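Local structure of TerD domain-containing protein (Streptomyces avermitilis, 2QNG) at residues 41-44 with 45-48; 182-186 with 187-191. The protein is of unknown function but binds two calcium ions and belongs to the CAPAB/TerDEXZ family. All coordinates share one frame; numbering follows the deposited sequence.

Interaction 1 of 2, residues 41-44 with 45-48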
# COMPACT_ATOMS: atom_id res chain seq x y z
N PRO A 41 12.33 -4.68 13.80
CA PRO A 41 13.60 -4.62 13.05
C PRO A 41 14.29 -5.97 12.90
O PRO A 41 14.06 -6.89 13.69
CB PRO A 41 14.48 -3.68 13.89
CG PRO A 41 13.78 -3.42 15.12
CD PRO A 41 12.37 -3.91 15.05
N SER A 42 15.16 -6.03 11.90
CA SER A 42 16.09 -7.14 11.77
C SER A 42 17.00 -7.19 12.99
O SER A 42 17.26 -6.16 13.59
CB SER A 42 17.04 -6.90 10.60
OG SER A 42 16.35 -6.87 9.38
N PRO A 43 17.56 -8.37 13.28
CA PRO A 43 18.58 -8.46 14.34
C PRO A 43 19.75 -7.51 14.07
O PRO A 43 20.09 -7.26 12.90
CB PRO A 43 19.06 -9.91 14.23
CG PRO A 43 17.95 -10.67 13.60
CD PRO A 43 17.23 -9.68 12.68
N PRO A 44 20.38 -6.98 15.14
CA PRO A 44 21.53 -6.10 14.96
C PRO A 44 22.56 -6.77 14.06
O PRO A 44 22.83 -7.98 14.20
CB PRO A 44 22.08 -5.94 16.38
CG PRO A 44 20.90 -6.14 17.26
CD PRO A 44 20.04 -7.17 16.55
N GLY A 45 23.11 -6.01 13.12
CA GLY A 45 24.15 -6.55 12.25
C GLY A 45 23.65 -7.25 10.99
O GLY A 45 24.45 -7.52 10.09
N ASP A 46 22.35 -7.55 10.93
CA ASP A 46 21.72 -8.06 9.71
C ASP A 46 21.24 -6.87 8.88
O ASP A 46 21.06 -5.78 9.43
CB ASP A 46 20.52 -8.94 10.00
CG ASP A 46 20.90 -10.32 10.48
OD1 ASP A 46 22.10 -10.58 10.72
OD2 ASP A 46 19.97 -11.13 10.64
N PRO A 47 21.04 -7.07 7.57
CA PRO A 47 20.51 -6.00 6.74
C PRO A 47 19.16 -5.53 7.28
O PRO A 47 18.36 -6.35 7.74
CB PRO A 47 20.35 -6.66 5.37
CG PRO A 47 21.29 -7.80 5.39
CD PRO A 47 21.33 -8.29 6.78
N ALA A 48 18.93 -4.23 7.24
CA ALA A 48 17.70 -3.66 7.79
C ALA A 48 16.48 -4.15 7.03
O ALA A 48 16.52 -4.33 5.81
CB ALA A 48 17.75 -2.17 7.70
O HOH W 1 19.76 -4.67 11.57

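Interaction 2 of 2, residues 182-186 with 187-191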
# COMPACT_ATOMS: atom_id res chain seq x y z
N TYR A 182 3.18 -10.73 -4.74
CA TYR A 182 4.02 -10.54 -5.92
C TYR A 182 5.45 -10.94 -5.59
O TYR A 182 5.87 -10.86 -4.43
CB TYR A 182 4.02 -9.06 -6.34
CG TYR A 182 2.73 -8.57 -6.97
CD1 TYR A 182 2.70 -8.21 -8.31
CD2 TYR A 182 1.55 -8.47 -6.23
CE1 TYR A 182 1.55 -7.75 -8.90
CE2 TYR A 182 0.38 -8.01 -6.81
CZ TYR A 182 0.38 -7.67 -8.16
OH TYR A 182 -0.78 -7.21 -8.74
N ASP A 183 6.21 -11.34 -6.61
CA ASP A 183 7.59 -11.77 -6.45
C ASP A 183 8.58 -10.70 -6.90
O ASP A 183 9.79 -10.98 -7.01
CB ASP A 183 7.88 -13.07 -7.22
CG ASP A 183 7.06 -14.24 -6.73
OD1 ASP A 183 6.91 -14.43 -5.50
OD2 ASP A 183 6.60 -15.01 -7.60
N SER A 184 8.09 -9.49 -7.11
CA SER A 184 8.87 -8.42 -7.74
C SER A 184 9.52 -7.45 -6.77
O SER A 184 9.17 -7.40 -5.58
CB SER A 184 8.03 -7.68 -8.80
OG SER A 184 6.67 -7.56 -8.38
N ASP A 185 10.50 -6.70 -7.28
CA ASP A 185 11.17 -5.67 -6.51
C ASP A 185 10.31 -4.40 -6.50
O ASP A 185 9.29 -4.32 -7.20
CB ASP A 185 12.61 -5.44 -7.00
CG ASP A 185 12.69 -4.92 -8.41
OD1 ASP A 185 11.67 -4.42 -8.95
OD2 ASP A 185 13.80 -5.00 -8.97
N PRO A 186 10.67 -3.41 -5.69
CA PRO A 186 9.79 -2.22 -5.58
C PRO A 186 9.50 -1.48 -6.87
O PRO A 186 8.34 -1.12 -7.12
CB PRO A 186 10.56 -1.33 -4.60
CG PRO A 186 11.24 -2.33 -3.70
CD PRO A 186 11.75 -3.37 -4.69
N ALA A 187 10.52 -1.27 -7.70
CA ALA A 187 10.31 -0.52 -8.94
C ALA A 187 9.38 -1.24 -9.92
O ALA A 187 8.51 -0.61 -10.55
CB ALA A 187 11.61 -0.20 -9.59
N THR A 188 9.54 -2.55 -10.02
CA THR A 188 8.69 -3.32 -10.90
C THR A 188 7.26 -3.38 -10.36
O THR A 188 6.31 -3.18 -11.11
CB THR A 188 9.26 -4.74 -11.11
OG1 THR A 188 10.58 -4.63 -11.65
CG2 THR A 188 8.39 -5.55 -12.05
N PHE A 189 7.14 -3.64 -9.06
CA PHE A 189 5.83 -3.70 -8.42
C PHE A 189 5.02 -2.44 -8.70
O PHE A 189 3.83 -2.53 -9.02
CB PHE A 189 6.00 -3.89 -6.92
CG PHE A 189 4.71 -3.93 -6.17
CD1 PHE A 189 3.91 -5.07 -6.19
CD2 PHE A 189 4.29 -2.84 -5.42
CE1 PHE A 189 2.72 -5.10 -5.48
CE2 PHE A 189 3.11 -2.89 -4.69
CZ PHE A 189 2.35 -4.02 -4.70
N ALA A 190 5.66 -1.28 -8.58
CA ALA A 190 4.94 -0.02 -8.78
C ALA A 190 4.33 0.10 -10.17
O ALA A 190 3.33 0.78 -10.36
CB ALA A 190 5.81 1.19 -8.47
N ARG A 191 4.93 -0.60 -11.14
CA ARG A 191 4.43 -0.51 -12.52
C ARG A 191 3.32 -1.50 -12.80
O ARG A 191 2.51 -1.28 -13.70
CB ARG A 191 5.56 -0.74 -13.54
CG ARG A 191 6.77 0.16 -13.41
CD ARG A 191 6.46 1.64 -13.37
NE ARG A 191 5.64 2.11 -14.48
CZ ARG A 191 4.84 3.19 -14.42
NH1 ARG A 191 4.78 3.91 -13.30
NH2 ARG A 191 4.14 3.54 -15.48

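Interaction 1 of 2, residues 41-44 with 45-48
Pro-43 and Asp-46 close a type II beta turn in the loop that leads from strand 33-40 to strand 51-59. Its defining bond runs from Asp-46 N to Pro-43 O, 3.0 Å long and fairly straight, with the donor tilted 32° from the carbonyl plane. Residue types follow the corners: Pro-44 has the ring-restricted phi that the first corner needs, while Gly-45 has a positive phi of 88°, at which a CB would be jammed against Pro-44 O. A water donates to both Pro-43 O (2.9 Å) and Asp-46 O (2.7 Å), bridging the two limbs just behind the turn, so Pro-43 O takes two donors.

Side-chain contact within the turn is van der Waals and slight. The side chains of Pro-43 and Asp-46 lie obliquely to each other, and the carboxylate oxygen Asp-46 OD2 rests against the proline ring, 3.6 Å from Pro-43 CG.

Farther back, a side chain ties the limbs together. Ser-42 holds OG anti to its carbonyl carbon (chi1 -64°), a torsion that swings the hydroxyl across the loop; a small residue with a donor at its tip suits this short span. The same hydroxyl is also hydrogen-bonded to Thr-49 OG1. Across the loop, Ser-42 OG donates to Pro-47 O at 2.6 Å, in the carbonyl plane.

Interaction 2 of 2, residues 182-186 with 187-191
An N-cap begins helix 186-192, and Asp-185 supplies it. With CG lodged between the backbone N and the carbonyl carbon (chi1 64°), the carboxylate turns back over the first turn, where OD1 accepts twice from Thr-188. The backbone donor, Thr-188 N, meets Asp-185 OD1 at 3.0 Å, nearly in line with the C-O bond; the hydroxyl, Thr-188 OG1, donates to that same oxygen at 2.9 Å, on its syn side and 30° out of the carboxylate plane. Aspartate suits the post because its short side chain reaches an amide that has no helical carbonyl before it, and its negative charge probably interacts favourably with the helix dipole. Pro-186 fits the next position, where its missing N-H costs no helical bond. The regular pattern then starts, Phe-189 N donating to Asp-185 O (2.9 Å) and Ala-190 N to Pro-186 O (3.1 Å).

Beside the capping bonds, Ser-184 CB touches Thr-188 CG2 at 3.9 Å. Phe-189, its CG anti to the backbone N, directs an edge onto one face of the Tyr-182 ring: a T-shaped pair with planes at 89° and centroids 5.0 Å apart. Phe-189 CE1 is the leading atom, 3.6 Å from Tyr-182 CD2.

Tyr-182 ends strand 173-182, an edge strand, and pairs through its backbone with Thr-158 and Ala-159. The buried Phe-189 also touches Ala-159 and Thr-161 of strand 159-167 and Val-119 of strand 111-120, so that the short helix is seated against this sheet.

Overall arrangement
Interaction 1 precedes interaction 2 along the chain, and the two do not touch: their centres are 23 Å apart and their nearest atoms about 11 Å. The fold has two five-stranded antiparallel sheets. The 41-48 loop connects strand 33-40 of one to strand 51-59 of the other, whereas 182-191 follows the last strand of the second sheet and packs back on it. Both lie near the calcium sites without supplying a ligand: the side chains of Ala-48 and Pro-186 are about 9 and 10 Å from a calcium ion. Trp-39 and Asp-50, ligands of different calcium ions, flank the loop in sequence, and the side chain of Pro-186 lies about 6 Å from that of Asp-52, which shares an ion with Asp-50.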